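Local coordinates for protein Vng1086c (Halobacterium sp., PDB 2GF4) that is of unknown function but binds a calcium ion and belongs to the uncharacterised UPF0058 family, at residues N15-F20 against T29-Y34; L37-S42 against K48-H53. One frame throughout, in Å; residues are numbered along the deposited sequence.

Overall arrangement
Interaction 1 joins the end of helix 3-21 to the start of helix 32-37, and interaction 2 joins the loop that follows helix 32-37 to the first turns of helix 48-71. The two come in series along the chain, the first closing before the second opens, with their centres about 14 Å apart. Y34 couples them: its OH lies 3.2 Å from V39 O, a probable hydrogen bond. Interaction 1 is buried, about 6 Å from the chain centre, whereas interaction 2 sits about 16 Å from it and carries the calcium site. F31 and Y34 also touch A61 and L58 of helix 48-71, so this short segment lies against both long helices; both contacts also touch the second subunit.

Interaction 1 of 2, residues N15-F20 against T29-Y34; sequences NIKDQF and TAFAAY
A helix start packed on the side of another helix is the setting here: the turn that opens helix 32-37 lays F31 against K17 and F20 of helix 3-21. K17 leaves its backbone with CG anti to N (chi1 172°), which directs the aliphatic chain across the F31 ring. Its CD sits over one face, 3.3 Å from F31 CG and displaced toward the rim on the CB side. Measured from the ring centroid, K17 CD is 3.6 Å away and 22° off the normal, which fits a CH-pi contact. Farther along, the chain bends at its last two torsions, and K17 CE comes within 4.0 Å of Y34 CE2, so one lysine touches two aromatic rings with successive methylenes. The amine itself is too distant from the F31 ring for more than a weak cation-pi attraction; NZ has long, weak ion pairs with D18 and E35 instead.

F31 occupies the N-cap position of helix 32-37, at the third place of a type I turn from T29 to A32 that is closed by A32 N bonding to T29 O. This turn also brings A30 alongside, its CB 4.1 Å from F20 CE2. The pair F20 and F31 forms an offset edge-to-face stack: the planes stand at 86°, the centroids are 5.7 Å apart, and the edge of F31 points toward the face of F20. The nearest carbons, F31 CE1 and F20 CD2, are 3.7 Å apart. Helix 48-71 backs the cluster, with A61 against F31, L58 against Y34, and A65 and M66 against F20. The hydroxyl of Y34 is hydrogen-bonded to H10 NE2 on helix 3-21.

Interaction 2 of 2, residues L37-S42 against K48-H53; sequences LDVEPS and KSEHKH. With CA (calcium ion), chain C.
V39 meets E50 and H51 where the calcium-binding loop after helix 32-37 folds back on the first turns of helix 48-71. From V39 CB, the two methyls diverge. CG1, anti to the backbone N (chi1 170°), reaches E50 O at 3.7 Å and lies over one face of the H51 imidazole, a CH-pi contact 19° off the ring normal. CG2 turns instead to E50 CB, 4.0 Å away, and the V39 and E50 side chains cross at about a right angle.

The H51 ring also meets the loop at its edge, where CE1 approaches E40 O to 3.2 Å, near the ring plane. Both ring nitrogens are engaged beyond this contact: ND1 is hydrogen-bonded to H10 ND1 and NE2 to H43 O. With an alanine in place of H51, H10 ND1 and H43 O would probably lose these mates and a gap would open beside V39 CG1.

Two residues before V39, L37 places CD1 3.7 Å from H53 CD2, while L37 CD2 lies over one face of the H53 ring, offset toward the rim; H53 NE2 is hydrogen-bonded to E68 OE1 of the third subunit. D38 and E40 flank V39 and turn their carboxylates to the calcium ion, which three waters also coordinate: D38 OD1 binds it at 2.5 Å and E40 OE2 at 2.3 Å.

Interaction 1 of 2, residues N15-F20 against T29-Y34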
loop_
_atom_site.group_PDB
_atom_site.type_symbol
_atom_site.label_atom_id
_atom_site.label_comp_id
_atom_site.label_asym_id
_atom_site.label_seq_id
_atom_site.Cartn_x
_atom_site.Cartn_y
_atom_site.Cartn_z
ATOM N N ASN A 15 -0.157 19.345 6.035
ATOM C CA ASN A 15 -0.241 19.672 7.464
ATOM C C ASN A 15 -0.035 18.359 8.249
ATOM O O ASN A 15 0.643 18.394 9.271
ATOM C CB ASN A 15 -1.591 20.273 7.809
ATOM C CG ASN A 15 -1.720 21.701 7.321
ATOM O OD1 ASN A 15 -2.786 22.285 7.356
ATOM N ND2 ASN A 15 -0.599 22.270 6.854
ATOM N N ILE A 16 -0.585 17.212 7.813
ATOM C CA ILE A 16 -0.383 15.946 8.537
ATOM C C ILE A 16 1.131 15.630 8.562
ATOM O O ILE A 16 1.690 15.345 9.629
ATOM C CB ILE A 16 -1.157 14.807 7.828
ATOM C CG1 ILE A 16 -2.669 15.030 7.943
ATOM C CG2 ILE A 16 -0.806 13.511 8.437
ATOM C CD1 ILE A 16 -3.195 14.769 9.236
ATOM N N LYS A 17 1.787 15.673 7.398
ATOM C CA LYS A 17 3.216 15.416 7.301
ATOM C C LYS A 17 4.021 16.261 8.266
ATOM O O LYS A 17 4.902 15.731 8.937
ATOM C CB LYS A 17 3.696 15.740 5.911
ATOM C CG LYS A 17 5.176 15.665 5.875
ATOM C CD LYS A 17 5.636 15.303 4.543
ATOM C CE LYS A 17 5.742 16.517 3.741
ATOM N NZ LYS A 17 6.682 17.469 4.330
ATOM N N ASP A 18 3.743 17.566 8.323
ATOM C CA ASP A 18 4.505 18.417 9.223
ATOM C C ASP A 18 4.236 18.039 10.657
ATOM O O ASP A 18 5.172 18.015 11.455
ATOM C CB ASP A 18 4.214 19.866 8.898
ATOM C CG ASP A 18 4.849 20.269 7.568
ATOM O OD1 ASP A 18 5.858 19.656 7.155
ATOM O OD2 ASP A 18 4.374 21.199 6.913
ATOM N N GLN A 19 2.976 17.732 10.977
ATOM C CA GLN A 19 2.560 17.277 12.304
ATOM C C GLN A 19 3.412 16.041 12.669
ATOM O O GLN A 19 4.046 16.031 13.723
ATOM C CB GLN A 19 1.095 16.865 12.234
ATOM C CG GLN A 19 0.536 16.586 13.585
ATOM C CD GLN A 19 -0.898 16.119 13.566
ATOM O OE1 GLN A 19 -1.509 15.923 12.513
ATOM N NE2 GLN A 19 -1.431 15.931 14.751
ATOM N N PHE A 20 3.416 15.008 11.805
ATOM C CA PHE A 20 4.175 13.776 12.034
ATOM C C PHE A 20 5.671 14.046 12.254
ATOM O O PHE A 20 6.238 13.512 13.208
ATOM C CB PHE A 20 3.991 12.838 10.830
ATOM C CG PHE A 20 4.817 11.580 10.882
ATOM C CD1 PHE A 20 4.334 10.415 11.463
ATOM C CD2 PHE A 20 6.079 11.554 10.309
ATOM C CE1 PHE A 20 5.101 9.257 11.445
ATOM C CE2 PHE A 20 6.832 10.395 10.298
ATOM C CZ PHE A 20 6.346 9.255 10.865
ATOM N N THR A 29 12.765 10.424 7.356
ATOM C CA THR A 29 12.874 10.200 5.913
ATOM C C THR A 29 11.584 9.553 5.371
ATOM O O THR A 29 11.529 9.183 4.185
ATOM C CB THR A 29 14.029 9.221 5.594
ATOM O OG1 THR A 29 13.744 7.908 6.115
ATOM C CG2 THR A 29 15.240 9.645 6.311
ATOM N N ALA A 30 10.530 9.471 6.174
ATOM C CA ALA A 30 9.342 8.773 5.731
ATOM C C ALA A 30 8.706 9.240 4.468
ATOM O O ALA A 30 8.120 8.441 3.723
ATOM C CB ALA A 30 8.353 8.785 6.827
ATOM N N PHE A 31 8.843 10.517 4.188
ATOM C CA PHE A 31 8.189 11.013 3.002
ATOM C C PHE A 31 9.138 11.252 1.871
ATOM O O PHE A 31 8.864 12.100 1.018
ATOM C CB PHE A 31 7.426 12.276 3.359
ATOM C CG PHE A 31 6.395 12.045 4.407
ATOM C CD1 PHE A 31 6.688 12.220 5.742
ATOM C CD2 PHE A 31 5.126 11.635 4.056
ATOM C CE1 PHE A 31 5.738 11.990 6.690
ATOM C CE2 PHE A 31 4.188 11.407 5.013
ATOM C CZ PHE A 31 4.493 11.588 6.324
ATOM N N ALA A 32 10.205 10.498 1.794
ATOM C CA ALA A 32 11.130 10.784 0.722
ATOM C C ALA A 32 10.609 10.563 -0.670
ATOM O O ALA A 32 11.083 11.235 -1.586
ATOM C CB ALA A 32 12.351 10.053 0.929
ATOM N N ALA A 33 9.646 9.672 -0.863
ATOM C CA ALA A 33 9.113 9.528 -2.206
ATOM C C ALA A 33 8.248 10.739 -2.575
ATOM O O ALA A 33 8.283 11.158 -3.735
ATOM C CB ALA A 33 8.323 8.344 -2.281
ATOM N N TYR A 34 7.455 11.277 -1.644
ATOM C CA TYR A 34 6.659 12.454 -1.966
ATOM C C TYR A 34 7.611 13.587 -2.368
ATOM O O TYR A 34 7.320 14.270 -3.338
ATOM C CB TYR A 34 5.838 12.880 -0.758
ATOM C CG TYR A 34 5.264 14.261 -0.861
ATOM C CD1 TYR A 34 4.103 14.503 -1.587
ATOM C CD2 TYR A 34 5.858 15.317 -0.187
ATOM C CE1 TYR A 34 3.559 15.745 -1.624
ATOM C CE2 TYR A 34 5.324 16.560 -0.230
ATOM C CZ TYR A 34 4.175 16.755 -0.944
ATOM O OH TYR A 34 3.639 18.002 -1.013
#

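Interaction 2 of 2, residues L37-S42 against K48-H53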
loop_
_atom_site.group_PDB
_atom_site.type_symbol
_atom_site.label_atom_id
_atom_site.label_comp_id
_atom_site.label_asym_id
_atom_site.label_seq_id
_atom_site.Cartn_x
_atom_site.Cartn_y
_atom_site.Cartn_z
ATOM N N LEU A 37 8.728 13.613 -5.982
ATOM C CA LEU A 37 7.768 14.063 -6.971
ATOM C C LEU A 37 7.845 15.578 -7.208
ATOM O O LEU A 37 7.610 16.036 -8.322
ATOM C CB LEU A 37 6.366 13.680 -6.493
ATOM C CG LEU A 37 5.192 14.235 -7.306
ATOM C CD1 LEU A 37 5.266 13.648 -8.648
ATOM C CD2 LEU A 37 3.881 13.900 -6.690
ATOM N N ASP A 38 8.214 16.328 -6.172
ATOM C CA ASP A 38 8.261 17.781 -6.221
ATOM C C ASP A 38 6.966 18.381 -6.717
ATOM O O ASP A 38 6.963 19.231 -7.613
ATOM C CB ASP A 38 9.466 18.352 -7.000
ATOM C CG ASP A 38 9.635 19.870 -6.769
ATOM O OD1 ASP A 38 9.321 20.362 -5.671
ATOM O OD2 ASP A 38 10.093 20.621 -7.654
ATOM N N VAL A 39 5.852 17.910 -6.163
ATOM C CA VAL A 39 4.551 18.490 -6.493
ATOM C C VAL A 39 4.030 18.955 -5.142
ATOM O O VAL A 39 3.798 18.142 -4.228
ATOM C CB VAL A 39 3.592 17.495 -7.093
ATOM C CG1 VAL A 39 2.227 18.108 -7.166
ATOM C CG2 VAL A 39 4.046 17.183 -8.481
ATOM N N GLU A 40 3.794 20.245 -5.021
ATOM C CA GLU A 40 3.396 20.773 -3.741
ATOM C C GLU A 40 2.067 21.506 -3.779
ATOM O O GLU A 40 1.552 21.876 -4.832
ATOM C CB GLU A 40 4.562 21.627 -3.230
ATOM C CG GLU A 40 5.903 20.848 -3.241
ATOM C CD GLU A 40 7.050 21.667 -2.727
ATOM O OE1 GLU A 40 6.820 22.705 -2.070
ATOM O OE2 GLU A 40 8.208 21.286 -2.943
ATOM N N PRO A 41 1.485 21.713 -2.626
ATOM C CA PRO A 41 0.205 22.407 -2.585
ATOM C C PRO A 41 0.164 23.753 -3.266
ATOM O O PRO A 41 -0.868 24.112 -3.853
ATOM C CB PRO A 41 -0.081 22.507 -1.104
ATOM C CG PRO A 41 0.681 21.447 -0.547
ATOM C CD PRO A 41 1.928 21.335 -1.282
ATOM N N SER A 42 1.269 24.488 -3.201
ATOM C CA SER A 42 1.317 25.822 -3.789
ATOM C C SER A 42 1.424 25.755 -5.296
ATOM O O SER A 42 1.213 26.773 -5.971
ATOM C CB SER A 42 2.496 26.600 -3.204
ATOM O OG SER A 42 3.730 26.018 -3.630
ATOM N N LYS A 48 -4.289 17.958 -12.183
ATOM C CA LYS A 48 -5.077 17.216 -11.201
ATOM C C LYS A 48 -4.334 15.898 -10.958
ATOM O O LYS A 48 -4.270 15.423 -9.826
ATOM C CB LYS A 48 -6.429 16.874 -11.782
ATOM C CG LYS A 48 -7.512 17.801 -11.347
ATOM C CD LYS A 48 -8.810 17.310 -11.962
ATOM C CE LYS A 48 -9.936 17.306 -10.935
ATOM N NZ LYS A 48 -10.892 16.151 -11.031
ATOM N N SER A 49 -3.780 15.298 -12.014
ATOM C CA SER A 49 -3.072 14.024 -11.891
ATOM C C SER A 49 -1.817 14.104 -11.033
ATOM O O SER A 49 -1.520 13.159 -10.290
ATOM C CB SER A 49 -2.724 13.530 -13.285
ATOM O OG SER A 49 -1.814 12.444 -13.213
ATOM N N GLU A 50 -1.075 15.208 -11.142
ATOM C CA GLU A 50 0.121 15.382 -10.330
ATOM C C GLU A 50 -0.326 15.558 -8.874
ATOM O O GLU A 50 0.330 15.044 -7.976
ATOM C CB GLU A 50 0.896 16.619 -10.808
ATOM C CG GLU A 50 1.540 16.363 -12.179
ATOM C CD GLU A 50 2.184 17.578 -12.812
ATOM O OE1 GLU A 50 1.464 18.484 -13.284
ATOM O OE2 GLU A 50 3.422 17.646 -12.864
ATOM N N HIS A 51 -1.439 16.248 -8.625
ATOM C CA HIS A 51 -1.862 16.431 -7.240
ATOM C C HIS A 51 -2.400 15.167 -6.620
ATOM O O HIS A 51 -2.191 14.947 -5.425
ATOM C CB HIS A 51 -2.833 17.582 -7.174
ATOM C CG HIS A 51 -2.123 18.909 -7.193
ATOM N ND1 HIS A 51 -1.418 19.386 -6.109
ATOM C CD2 HIS A 51 -1.959 19.821 -8.178
ATOM C CE1 HIS A 51 -0.851 20.528 -6.429
ATOM N NE2 HIS A 51 -1.169 20.816 -7.672
ATOM N N LYS A 52 -3.083 14.343 -7.414
ATOM C CA LYS A 52 -3.590 13.053 -6.935
ATOM C C LYS A 52 -2.391 12.198 -6.567
ATOM O O LYS A 52 -2.411 11.532 -5.541
ATOM C CB LYS A 52 -4.335 12.331 -8.038
ATOM C CG LYS A 52 -5.700 12.893 -8.234
ATOM C CD LYS A 52 -6.510 11.942 -9.055
ATOM C CE LYS A 52 -7.015 12.677 -10.253
ATOM N NZ LYS A 52 -7.228 11.766 -11.395
ATOM N N HIS A 53 -1.356 12.213 -7.414
ATOM C CA HIS A 53 -0.143 11.438 -7.205
ATOM C C HIS A 53 0.482 11.902 -5.906
ATOM O O HIS A 53 0.886 11.062 -5.105
ATOM C CB HIS A 53 0.790 11.684 -8.380
ATOM C CG HIS A 53 2.005 10.793 -8.431
ATOM N ND1 HIS A 53 2.284 9.819 -7.497
ATOM C CD2 HIS A 53 3.013 10.746 -9.333
ATOM C CE1 HIS A 53 3.409 9.214 -7.823
ATOM N NE2 HIS A 53 3.870 9.757 -8.930
HETATM CA CA CA C . 10.038 19.924 -3.365
HETATM O O HOH W 1 11.405 17.988 -4.221
HETATM O O HOH W 2 8.379 18.168 -2.619
HETATM O O HOH W 3 10.971 19.636 -0.914
#